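Bile salt hydrolase/transferase (Clostridium perfringens, PDB 2RG2) hydrolyses the amide bond of glycine- and taurine-conjugated bile salts and also transfers bile acids onto amines, using an N-terminal nucleophile. Local coordinates at residues I29-R34 and K314-N319; D61-F66 and P100-L105; I169-N174 and S226-V231. The protein carries 1 engineered substitution. All coordinates share one frame; numbering follows the deposited sequence.

Interaction 1: residues I29-R34 and K314-N319; sequences IIFIPR and KTYKYN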
loop_
_atom_site.group_PDB
_atom_site.type_symbol
_atom_site.label_atom_id
_atom_site.label_comp_id
_atom_site.label_asym_id
_atom_site.label_seq_id
_atom_site.Cartn_x
_atom_site.Cartn_y
_atom_site.Cartn_z
ATOM N N ILE A 29 -13.943 -31.154 -19.573
ATOM C CA ILE A 29 -15.300 -30.806 -19.194
ATOM C C ILE A 29 -16.046 -32.140 -19.228
ATOM O O ILE A 29 -15.825 -32.968 -20.127
ATOM C CB ILE A 29 -15.917 -29.765 -20.145
ATOM C CG1 ILE A 29 -15.123 -28.441 -20.077
ATOM C CG2 ILE A 29 -17.361 -29.441 -19.752
ATOM C CD1 ILE A 29 -13.918 -28.372 -21.030
ATOM N N ILE A 30 -16.870 -32.368 -18.213
ATOM C CA ILE A 30 -17.513 -33.668 -18.027
ATOM C C ILE A 30 -19.004 -33.457 -17.842
ATOM O O ILE A 30 -19.430 -32.619 -17.033
ATOM C CB ILE A 30 -16.959 -34.415 -16.791
ATOM C CG1 ILE A 30 -15.461 -34.697 -16.943
ATOM C CG2 ILE A 30 -17.754 -35.726 -16.551
ATOM C CD1 ILE A 30 -14.748 -34.979 -15.621
ATOM N N PHE A 31 -19.785 -34.228 -18.599
ATOM C CA PHE A 31 -21.233 -34.213 -18.493
ATOM C C PHE A 31 -21.709 -35.572 -17.988
ATOM O O PHE A 31 -21.302 -36.607 -18.528
ATOM C CB PHE A 31 -21.881 -33.934 -19.849
ATOM C CG PHE A 31 -23.366 -34.231 -19.882
ATOM C CD1 PHE A 31 -24.276 -33.385 -19.263
ATOM C CD2 PHE A 31 -23.846 -35.384 -20.513
ATOM C CE1 PHE A 31 -25.654 -33.664 -19.282
ATOM C CE2 PHE A 31 -25.219 -35.671 -20.535
ATOM C CZ PHE A 31 -26.124 -34.811 -19.919
ATOM N N ILE A 32 -22.574 -35.555 -16.972
ATOM C CA ILE A 32 -23.190 -36.775 -16.462
ATOM C C ILE A 32 -24.710 -36.622 -16.550
ATOM O O ILE A 32 -25.288 -35.703 -15.937
ATOM C CB ILE A 32 -22.820 -37.064 -14.989
ATOM C CG1 ILE A 32 -21.311 -36.983 -14.756
ATOM C CG2 ILE A 32 -23.351 -38.455 -14.568
ATOM C CD1 ILE A 32 -20.925 -36.866 -13.284
ATOM N N PRO A 33 -25.377 -37.529 -17.297
ATOM C CA PRO A 33 -26.839 -37.486 -17.338
ATOM C C PRO A 33 -27.454 -37.766 -15.955
ATOM O O PRO A 33 -26.748 -38.200 -15.041
ATOM C CB PRO A 33 -27.218 -38.578 -18.355
ATOM C CG PRO A 33 -25.981 -39.371 -18.600
ATOM C CD PRO A 33 -24.795 -38.594 -18.143
ATOM N N ARG A 34 -28.750 -37.496 -15.799
ATOM C CA ARG A 34 -29.447 -37.839 -14.542
ATOM C C ARG A 34 -29.680 -39.352 -14.434
ATOM O O ARG A 34 -29.687 -40.057 -15.456
ATOM C CB ARG A 34 -30.766 -37.068 -14.406
ATOM C CG ARG A 34 -31.889 -37.529 -15.323
ATOM C CD ARG A 34 -33.181 -36.796 -15.002
ATOM N NE ARG A 34 -33.185 -35.401 -15.456
ATOM C CZ ARG A 34 -33.681 -34.970 -16.605
ATOM N NH1 ARG A 34 -34.236 -35.811 -17.482
ATOM N NH2 ARG A 34 -33.657 -33.684 -16.873
ATOM N N LYS A 314 -20.202 -38.030 -20.834
ATOM C CA LYS A 314 -19.628 -37.428 -22.032
ATOM C C LYS A 314 -18.556 -36.444 -21.610
ATOM O O LYS A 314 -18.680 -35.808 -20.563
ATOM C CB LYS A 314 -20.693 -36.714 -22.857
ATOM C CG LYS A 314 -21.760 -37.679 -23.435
ATOM C CD LYS A 314 -22.793 -36.958 -24.251
ATOM C CE LYS A 314 -22.403 -36.860 -25.721
ATOM N NZ LYS A 314 -22.311 -38.202 -26.376
ATOM N N THR A 315 -17.504 -36.330 -22.412
ATOM C CA THR A 315 -16.447 -35.362 -22.103
ATOM C C THR A 315 -16.184 -34.457 -23.302
ATOM O O THR A 315 -16.558 -34.775 -24.451
ATOM C CB THR A 315 -15.138 -36.016 -21.609
ATOM O OG1 THR A 315 -14.536 -36.783 -22.668
ATOM C CG2 THR A 315 -15.380 -36.908 -20.393
ATOM N N TYR A 316 -15.594 -33.299 -23.021
ATOM C CA TYR A 316 -15.243 -32.323 -24.048
ATOM C C TYR A 316 -13.808 -31.882 -23.763
ATOM O O TYR A 316 -13.443 -31.658 -22.612
ATOM C CB TYR A 316 -16.226 -31.135 -24.048
ATOM C CG TYR A 316 -17.697 -31.541 -23.904
ATOM C CD1 TYR A 316 -18.228 -31.865 -22.647
ATOM C CD2 TYR A 316 -18.554 -31.603 -25.015
ATOM C CE1 TYR A 316 -19.560 -32.238 -22.489
ATOM C CE2 TYR A 316 -19.921 -31.976 -24.858
ATOM C CZ TYR A 316 -20.404 -32.298 -23.590
ATOM O OH TYR A 316 -21.728 -32.681 -23.377
ATOM N N LYS A 317 -12.969 -31.814 -24.801
ATOM C CA LYS A 317 -11.546 -31.575 -24.600
ATOM C C LYS A 317 -11.287 -30.132 -24.171
ATOM O O LYS A 317 -11.833 -29.186 -24.756
ATOM C CB LYS A 317 -10.748 -31.891 -25.876
ATOM C CG LYS A 317 -9.258 -31.706 -25.719
ATOM C CD LYS A 317 -8.562 -31.828 -27.067
ATOM C CE LYS A 317 -7.072 -31.690 -26.915
ATOM N NZ LYS A 317 -6.356 -32.034 -28.187
ATOM N N TYR A 318 -10.459 -30.002 -23.133
ATOM C CA TYR A 318 -10.003 -28.718 -22.599
ATOM C C TYR A 318 -9.261 -27.961 -23.706
ATOM O O TYR A 318 -8.247 -28.439 -24.232
ATOM C CB TYR A 318 -9.084 -29.020 -21.426
ATOM C CG TYR A 318 -8.521 -27.856 -20.665
ATOM C CD1 TYR A 318 -9.251 -27.259 -19.629
ATOM C CD2 TYR A 318 -7.246 -27.375 -20.948
ATOM C CE1 TYR A 318 -8.719 -26.207 -18.901
ATOM C CE2 TYR A 318 -6.698 -26.314 -20.225
ATOM C CZ TYR A 318 -7.449 -25.741 -19.205
ATOM O OH TYR A 318 -6.913 -24.710 -18.485
ATOM N N ASN A 319 -9.787 -26.794 -24.064
ATOM C CA ASN A 319 -9.304 -26.085 -25.237
ATOM C C ASN A 319 -8.134 -25.158 -24.906
ATOM O O ASN A 319 -8.325 -24.130 -24.247
ATOM C CB ASN A 319 -10.460 -25.317 -25.911
ATOM C CG ASN A 319 -10.049 -24.682 -27.247
ATOM O OD1 ASN A 319 -8.910 -24.254 -27.416
ATOM N ND2 ASN A 319 -10.985 -24.613 -28.192
#

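Interaction 2: residues D61-F66 and P100-L105; sequences DDYPTF and PVYNFL. With EDO (1,2-ethanediol), chain F.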
loop_
_atom_site.group_PDB
_atom_site.type_symbol
_atom_site.label_atom_id
_atom_site.label_comp_id
_atom_site.label_asym_id
_atom_site.label_seq_id
_atom_site.Cartn_x
_atom_site.Cartn_y
_atom_site.Cartn_z
ATOM N N ASP A 61 -10.379 -43.997 -13.342
ATOM C CA ASP A 61 -10.933 -45.345 -13.483
ATOM C C ASP A 61 -12.452 -45.310 -13.667
ATOM O O ASP A 61 -13.206 -45.978 -12.956
ATOM C CB ASP A 61 -10.507 -46.222 -12.301
ATOM C CG ASP A 61 -9.005 -46.478 -12.281
ATOM O OD1 ASP A 61 -8.386 -46.453 -13.372
ATOM O OD2 ASP A 61 -8.441 -46.699 -11.181
ATOM N N ASP A 62 -12.876 -44.498 -14.631
ATOM C CA ASP A 62 -14.276 -44.303 -14.992
ATOM C C ASP A 62 -15.125 -43.546 -13.962
ATOM O O ASP A 62 -16.296 -43.306 -14.214
ATOM C CB ASP A 62 -14.941 -45.616 -15.461
ATOM C CG ASP A 62 -14.701 -45.903 -16.955
ATOM O OD1 ASP A 62 -14.064 -45.074 -17.656
ATOM O OD2 ASP A 62 -15.175 -46.954 -17.447
ATOM N N TYR A 63 -14.528 -43.129 -12.842
ATOM C CA TYR A 63 -15.258 -42.358 -11.815
ATOM C C TYR A 63 -15.004 -40.840 -11.920
ATOM O O TYR A 63 -13.869 -40.405 -11.791
ATOM C CB TYR A 63 -14.918 -42.850 -10.397
ATOM C CG TYR A 63 -15.833 -42.265 -9.328
ATOM C CD1 TYR A 63 -17.142 -42.725 -9.180
ATOM C CD2 TYR A 63 -15.392 -41.240 -8.487
ATOM C CE1 TYR A 63 -17.987 -42.201 -8.215
ATOM C CE2 TYR A 63 -16.237 -40.692 -7.523
ATOM C CZ TYR A 63 -17.534 -41.180 -7.395
ATOM O OH TYR A 63 -18.390 -40.658 -6.452
ATOM N N PRO A 64 -16.071 -40.038 -12.128
ATOM C CA PRO A 64 -15.850 -38.601 -12.327
ATOM C C PRO A 64 -15.611 -37.847 -11.014
ATOM O O PRO A 64 -16.272 -38.122 -10.014
ATOM C CB PRO A 64 -17.159 -38.139 -12.983
ATOM C CG PRO A 64 -18.208 -39.077 -12.422
ATOM C CD PRO A 64 -17.502 -40.396 -12.157
ATOM N N THR A 65 -14.661 -36.910 -11.021
ATOM C CA THR A 65 -14.461 -35.992 -9.903
ATOM C C THR A 65 -14.380 -34.578 -10.485
ATOM O O THR A 65 -13.837 -34.405 -11.568
ATOM C CB THR A 65 -13.201 -36.335 -9.080
ATOM O OG1 THR A 65 -13.172 -35.552 -7.878
ATOM C CG2 THR A 65 -11.936 -36.061 -9.855
ATOM N N PHE A 66 -14.908 -33.592 -9.764
ATOM C CA PHE A 66 -14.982 -32.221 -10.287
ATOM C C PHE A 66 -14.220 -31.204 -9.451
ATOM O O PHE A 66 -14.141 -31.322 -8.219
ATOM C CB PHE A 66 -16.437 -31.769 -10.376
ATOM C CG PHE A 66 -17.250 -32.521 -11.399
ATOM C CD1 PHE A 66 -17.884 -33.727 -11.059
ATOM C CD2 PHE A 66 -17.428 -32.008 -12.670
ATOM C CE1 PHE A 66 -18.665 -34.425 -12.012
ATOM C CE2 PHE A 66 -18.203 -32.703 -13.632
ATOM C CZ PHE A 66 -18.820 -33.904 -13.287
ATOM N N PRO A 100 -16.084 -37.826 1.437
ATOM C CA PRO A 100 -14.657 -37.691 1.134
ATOM C C PRO A 100 -14.381 -36.404 0.353
ATOM O O PRO A 100 -15.149 -36.052 -0.543
ATOM C CB PRO A 100 -14.356 -38.923 0.271
ATOM C CG PRO A 100 -15.467 -39.911 0.604
ATOM C CD PRO A 100 -16.664 -39.025 0.800
ATOM N N VAL A 101 -13.299 -35.727 0.725
ATOM C CA VAL A 101 -12.907 -34.439 0.144
ATOM C C VAL A 101 -13.125 -34.376 -1.367
ATOM O O VAL A 101 -13.832 -33.488 -1.865
ATOM C CB VAL A 101 -11.426 -34.101 0.467
ATOM C CG1 VAL A 101 -11.026 -32.752 -0.139
ATOM C CG2 VAL A 101 -11.188 -34.118 1.985
ATOM N N TYR A 102 -12.514 -35.311 -2.094
ATOM C CA TYR A 102 -12.581 -35.311 -3.564
ATOM C C TYR A 102 -14.000 -35.454 -4.114
ATOM O O TYR A 102 -14.263 -35.044 -5.241
ATOM C CB TYR A 102 -11.701 -36.431 -4.140
ATOM C CG TYR A 102 -12.280 -37.797 -3.879
ATOM C CD1 TYR A 102 -13.192 -38.372 -4.780
ATOM C CD2 TYR A 102 -11.947 -38.506 -2.728
ATOM C CE1 TYR A 102 -13.743 -39.617 -4.535
ATOM C CE2 TYR A 102 -12.500 -39.758 -2.473
ATOM C CZ TYR A 102 -13.393 -40.296 -3.379
ATOM O OH TYR A 102 -13.933 -41.527 -3.131
ATOM N N ASN A 103 -14.903 -36.038 -3.325
ATOM C CA ASN A 103 -16.275 -36.318 -3.773
ATOM C C ASN A 103 -17.282 -35.219 -3.430
ATOM O O ASN A 103 -18.445 -35.278 -3.835
ATOM C CB ASN A 103 -16.780 -37.634 -3.183
ATOM C CG ASN A 103 -17.835 -38.285 -4.049
ATOM O OD1 ASN A 103 -17.698 -38.343 -5.281
ATOM N ND2 ASN A 103 -18.909 -38.764 -3.418
ATOM N N PHE A 104 -16.849 -34.226 -2.669
ATOM C CA PHE A 104 -17.792 -33.224 -2.198
ATOM C C PHE A 104 -18.496 -32.509 -3.345
ATOM O O PHE A 104 -19.711 -32.328 -3.307
ATOM C CB PHE A 104 -17.108 -32.237 -1.249
ATOM C CG PHE A 104 -18.049 -31.260 -0.630
ATOM C CD1 PHE A 104 -18.744 -31.595 0.531
ATOM C CD2 PHE A 104 -18.243 -30.000 -1.190
ATOM C CE1 PHE A 104 -19.627 -30.681 1.133
ATOM C CE2 PHE A 104 -19.135 -29.089 -0.606
ATOM C CZ PHE A 104 -19.820 -29.425 0.553
ATOM N N LEU A 105 -17.739 -32.110 -4.366
ATOM C CA LEU A 105 -18.307 -31.415 -5.522
ATOM C C LEU A 105 -19.448 -32.228 -6.115
ATOM O O LEU A 105 -20.574 -31.738 -6.248
ATOM C CB LEU A 105 -17.226 -31.173 -6.592
ATOM C CG LEU A 105 -17.156 -29.817 -7.321
ATOM C CD1 LEU A 105 -18.461 -29.466 -7.995
ATOM C CD2 LEU A 105 -16.732 -28.720 -6.354
HETATM C C1 EDO F . -9.887 -31.409 -9.190
HETATM O O1 EDO F . -10.972 -31.631 -8.281
HETATM C C2 EDO F . -9.954 -32.445 -10.305
HETATM O O2 EDO F . -11.282 -32.967 -10.370
HETATM O O HOH W 1 -16.471 -37.118 -7.424
HETATM O O HOH W 2 -16.337 -34.463 -7.165
#

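Interaction 3: residues I169-N174 and S226-V231; sequences IGVLTN and SRFIRV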
loop_
_atom_site.group_PDB
_atom_site.type_symbol
_atom_site.label_atom_id
_atom_site.label_comp_id
_atom_site.label_asym_id
_atom_site.label_seq_id
_atom_site.Cartn_x
_atom_site.Cartn_y
_atom_site.Cartn_z
ATOM N N ILE A 169 -20.953 -11.234 -0.018
ATOM C CA ILE A 169 -19.911 -10.484 -0.716
ATOM C C ILE A 169 -19.883 -10.842 -2.201
ATOM O O ILE A 169 -19.529 -10.010 -3.029
ATOM C CB ILE A 169 -18.494 -10.746 -0.122
ATOM C CG1 ILE A 169 -18.506 -10.751 1.410
ATOM C CG2 ILE A 169 -17.485 -9.710 -0.651
ATOM C CD1 ILE A 169 -19.002 -9.486 2.006
ATOM N N GLY A 170 -20.210 -12.097 -2.513
ATOM C CA GLY A 170 -20.275 -12.569 -3.911
ATOM C C GLY A 170 -18.955 -13.160 -4.387
ATOM O O GLY A 170 -18.802 -13.461 -5.580
ATOM N N VAL A 171 -18.014 -13.332 -3.461
ATOM C CA VAL A 171 -16.638 -13.755 -3.798
ATOM C C VAL A 171 -16.043 -14.742 -2.799
ATOM O O VAL A 171 -16.476 -14.818 -1.635
ATOM C CB VAL A 171 -15.678 -12.522 -3.998
ATOM C CG1 VAL A 171 -16.333 -11.480 -4.909
ATOM C CG2 VAL A 171 -15.328 -11.892 -2.689
ATOM N N LEU A 172 -15.031 -15.484 -3.246
ATOM C CA LEU A 172 -14.230 -16.316 -2.361
ATOM C C LEU A 172 -12.820 -16.444 -2.920
ATOM O O LEU A 172 -12.642 -16.511 -4.132
ATOM C CB LEU A 172 -14.831 -17.725 -2.202
ATOM C CG LEU A 172 -14.227 -18.642 -1.134
ATOM C CD1 LEU A 172 -14.444 -18.058 0.305
ATOM C CD2 LEU A 172 -14.824 -20.067 -1.229
ATOM N N THR A 173 -11.823 -16.512 -2.038
ATOM C CA THR A 173 -10.479 -16.825 -2.517
ATOM C C THR A 173 -9.941 -18.029 -1.753
ATOM O O THR A 173 -10.508 -19.134 -1.852
ATOM C CB THR A 173 -9.518 -15.607 -2.502
ATOM O OG1 THR A 173 -9.388 -15.108 -1.164
ATOM C CG2 THR A 173 -10.024 -14.484 -3.438
ATOM N N ASN A 174 -8.886 -17.824 -0.975
ATOM C CA ASN A 174 -8.237 -18.911 -0.244
ATOM C C ASN A 174 -8.105 -18.501 1.215
ATOM O O ASN A 174 -8.892 -17.680 1.676
ATOM C CB ASN A 174 -6.911 -19.279 -0.910
ATOM C CG ASN A 174 -7.050 -19.416 -2.425
ATOM O OD1 ASN A 174 -6.624 -18.534 -3.180
ATOM N ND2 ASN A 174 -7.705 -20.494 -2.874
ATOM N N SER A 226 -5.545 -10.064 -0.867
ATOM C CA SER A 226 -5.602 -8.949 -1.825
ATOM C C SER A 226 -6.570 -9.206 -2.969
ATOM O O SER A 226 -7.338 -8.320 -3.363
ATOM C CB SER A 226 -4.204 -8.638 -2.344
ATOM O OG SER A 226 -3.381 -8.105 -1.293
ATOM N N ARG A 227 -6.558 -10.425 -3.489
ATOM C CA ARG A 227 -7.504 -10.783 -4.552
ATOM C C ARG A 227 -8.949 -10.673 -4.064
ATOM O O ARG A 227 -9.837 -10.203 -4.795
ATOM C CB ARG A 227 -7.206 -12.184 -5.082
ATOM C CG ARG A 227 -5.937 -12.245 -5.951
ATOM C CD ARG A 227 -5.731 -13.624 -6.597
ATOM N NE ARG A 227 -5.134 -14.591 -5.665
ATOM C CZ ARG A 227 -5.808 -15.567 -5.069
ATOM N NH1 ARG A 227 -7.095 -15.700 -5.290
ATOM N NH2 ARG A 227 -5.187 -16.398 -4.241
ATOM N N PHE A 228 -9.192 -11.109 -2.822
ATOM C CA PHE A 228 -10.536 -11.021 -2.234
ATOM C C PHE A 228 -11.007 -9.559 -2.191
ATOM O O PHE A 228 -12.109 -9.247 -2.607
ATOM C CB PHE A 228 -10.535 -11.669 -0.836
ATOM C CG PHE A 228 -11.912 -11.855 -0.229
ATOM C CD1 PHE A 228 -12.614 -10.763 0.285
ATOM C CD2 PHE A 228 -12.476 -13.125 -0.147
ATOM C CE1 PHE A 228 -13.879 -10.915 0.855
ATOM C CE2 PHE A 228 -13.753 -13.307 0.433
ATOM C CZ PHE A 228 -14.449 -12.193 0.935
ATOM N N ILE A 229 -10.171 -8.666 -1.672
ATOM C CA ILE A 229 -10.516 -7.240 -1.623
ATOM C C ILE A 229 -10.811 -6.670 -3.022
ATOM O O ILE A 229 -11.839 -6.006 -3.242
ATOM C CB ILE A 229 -9.386 -6.434 -0.954
ATOM C CG1 ILE A 229 -9.168 -6.890 0.507
ATOM C CG2 ILE A 229 -9.661 -4.930 -1.077
ATOM C CD1 ILE A 229 -10.397 -6.824 1.379
ATOM N N ARG A 230 -9.914 -6.935 -3.972
ATOM C CA ARG A 230 -10.109 -6.399 -5.315
ATOM C C ARG A 230 -11.427 -6.870 -5.939
ATOM O O ARG A 230 -12.197 -6.043 -6.417
ATOM C CB ARG A 230 -8.911 -6.690 -6.236
ATOM C CG ARG A 230 -7.649 -5.920 -5.823
ATOM C CD ARG A 230 -6.794 -5.483 -7.060
ATOM N NE ARG A 230 -6.327 -6.617 -7.873
ATOM C CZ ARG A 230 -5.327 -7.443 -7.532
ATOM N NH1 ARG A 230 -4.681 -7.312 -6.359
ATOM N NH2 ARG A 230 -4.973 -8.427 -8.359
ATOM N N VAL A 231 -11.696 -8.176 -5.917
ATOM C CA VAL A 231 -12.923 -8.677 -6.548
ATOM C C VAL A 231 -14.164 -8.180 -5.815
ATOM O O VAL A 231 -15.129 -7.778 -6.457
ATOM C CB VAL A 231 -12.899 -10.190 -6.764
ATOM C CG1 VAL A 231 -14.215 -10.643 -7.314
ATOM C CG2 VAL A 231 -11.832 -10.496 -7.789
#

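Interaction 1: residues I29-R34 and K314-N319
Tyr-316 lies along strand 29-32 with its ring beside the side chain of Phe-31, the two pointing the same way, while the side chain of Ile-29 crosses the tyrosine at about a right angle. With CG anti to its carbonyl carbon (chi1 -43°), the tyrosine ring runs back along the sheet, so that Ile-29 CG2 rests 3.9 Å from Tyr-316 CD1 and Phe-31 CB lies in the plane of the tyrosine ring, 3.9 Å from CE1. On the same face Lys-314 runs alongside Phe-31, its CB at the edge of the phenylalanine ring, 4.1 Å from Phe-31 CD2, before the bent chain leads its ammonium away. The other face carries Ile-30 and Thr-315, side by side, with Ile-30 CG1 4.1 Å from Thr-315 CG2.

Between the two faces, the backbone forms two antiparallel hydrogen-bonded pairs, Ile-29 with Tyr-316 and Phe-31 with Lys-314, flanking the non-hydrogen-bonded pair of Ile-30 and Thr-315. The straightest of the four bonds runs from Phe-31 N to Lys-314 O, 2.8 Å with 174° at the hydrogen.

Beta-branched and aromatic residues suit such extended backbone. Strand 28-32 pairs with strand 53-60 on its other edge, so 314-317 is an end strand within this chain; Tyr-316 also packs on Asn-328 of a neighbouring subunit. An apolar strand is thus covered by a more exposed one, whose Lys-314 and Tyr-316 lay carbons against it and take their polar ends elsewhere, the tyrosine OH to Glu-306.

Interaction 2: residues D61-F66 and P100-L105
Tyr-63 and Thr-65 of strand 63-66 hydrogen-bond to Asn-103 and Tyr-102, in the turn that leads into helix 104-111. Tyr-63 OH donates to Asn-103 OD1 over 2.7 Å, approaching from above the amide's carbonyl plane, 37° out of it; the tyrosine ring and the amide are turned 36° against each other, and OD1 sits at the ring's edge. Tyr-63 CG stands anti to its backbone N (chi1 -169°), which extends the phenol across to the asparagine. Farther along the strand, Thr-65 OG1 gives a weak bond of 2.9 Å to Tyr-102 O.

Two waters complete the polar seam. One donates to both Pro-64 O and Asn-103 OD1, the latter 2.8 Å from the water, so OD1 receives two hydrogens. The other accepts from Phe-66 N and donates to Tyr-102 O. A 1,2-ethanediol, probably from the crystallisation liquor, gives Phe-66 O a weak hydrogen bond of 3.2 Å from its O1.

Among apolar contacts, Tyr-63 and Tyr-102 cross at about a right angle with CE2 of the former 4.0 Å from CE1 of the latter, and Phe-66 CB packs 3.7 Å from Leu-105 CG of the helix. The phenylalanine ring itself leads off toward Ile-30 and Ile-32 of strand 28-32, in the same sheet.

Asparagine suits its place because OD1 can take both a tyrosine hydroxyl and a water, threonine because its short hydroxyl reaches Tyr-102 O. The chemistry implies a polar, partly solvent-mediated joint, supplemented by apolar contacts of Tyr-63 on Tyr-102 and Phe-66 on Leu-105.

Interaction 3: residues I169-N174 and S226-V231
The first torsions of Phe-228 and Val-171 bring ring and methyl together: Phe-228 CG stands anti to its backbone N (chi1 -170°), carrying the ring from the helix toward strand 171-172, while chi1 of -48° at Val-171 sets CG2 between the backbone N and the carbonyl carbon and CG1 beside the N. CG2 is thereby placed over the middle of the Phe-228 ring, a CH-pi contact 3.7 Å from the centroid. CG1 turns instead to Val-231, whose CG1 lies 3.3 Å from Val-171 CG1, tighter than usual for two methyls. Ile-169 CG2 adds a further apolar touch, 4.1 Å from Phe-228 CE1.

Thr-173 approaches the same ring at its edge: its OG1 lies in the ring plane, 3.6 Å from Phe-228 CB, and is bonded to Pro-224 O. Its methyl CG2 rests 3.5 Å from Phe-228 N on the helix backbone. Threonine serves both needs here, with a methyl for packing and a hydroxyl for a carbonyl.

The polar end belongs to Arg-227. Its NH2 donates to Asn-174 OD1 over 2.8 Å, nearly straight at 173° and in the guanidinium plane. NE and NH1 bind Phe-222 O and Thr-2 OG1, so this buried cation is gripped on several sides. Asn-174 ND2 bonds the backbone O of Asn-81, which binds taurine.

Strand 171-172 is outermost, within this chain, in the sheet that holds strand 3-7, which follows Cys-1, the inferred N-terminal nucleophile. A helix packed on one of the antiparallel sheets fits the alpha-beta-beta-alpha sandwich of Ntn-hydrolases.

Interactions 1 and 2 are neighbours, with centres about 14 Å apart, and both belong to the branched antiparallel sheet that includes strands 28-32, 53-60 and 63-66. They touch directly: Ile-32 CD1 lies 3.6 Å from Phe-66 CE1, which joins the outer strand pairing to the strand-helix joint. Interaction 3 stands on the other side of the chain's centre, about 28 Å from interaction 1 and 26 Å from interaction 2 between centres, where helix 224-242 packs on strand 171-172 of the other sheet. Along the chain, interaction 1 spans both others, which follow in series. Interactions 1 and 2 thus secure one sheet, while interaction 3 fixes a helix on the other, near the taurine-binding Asn-81.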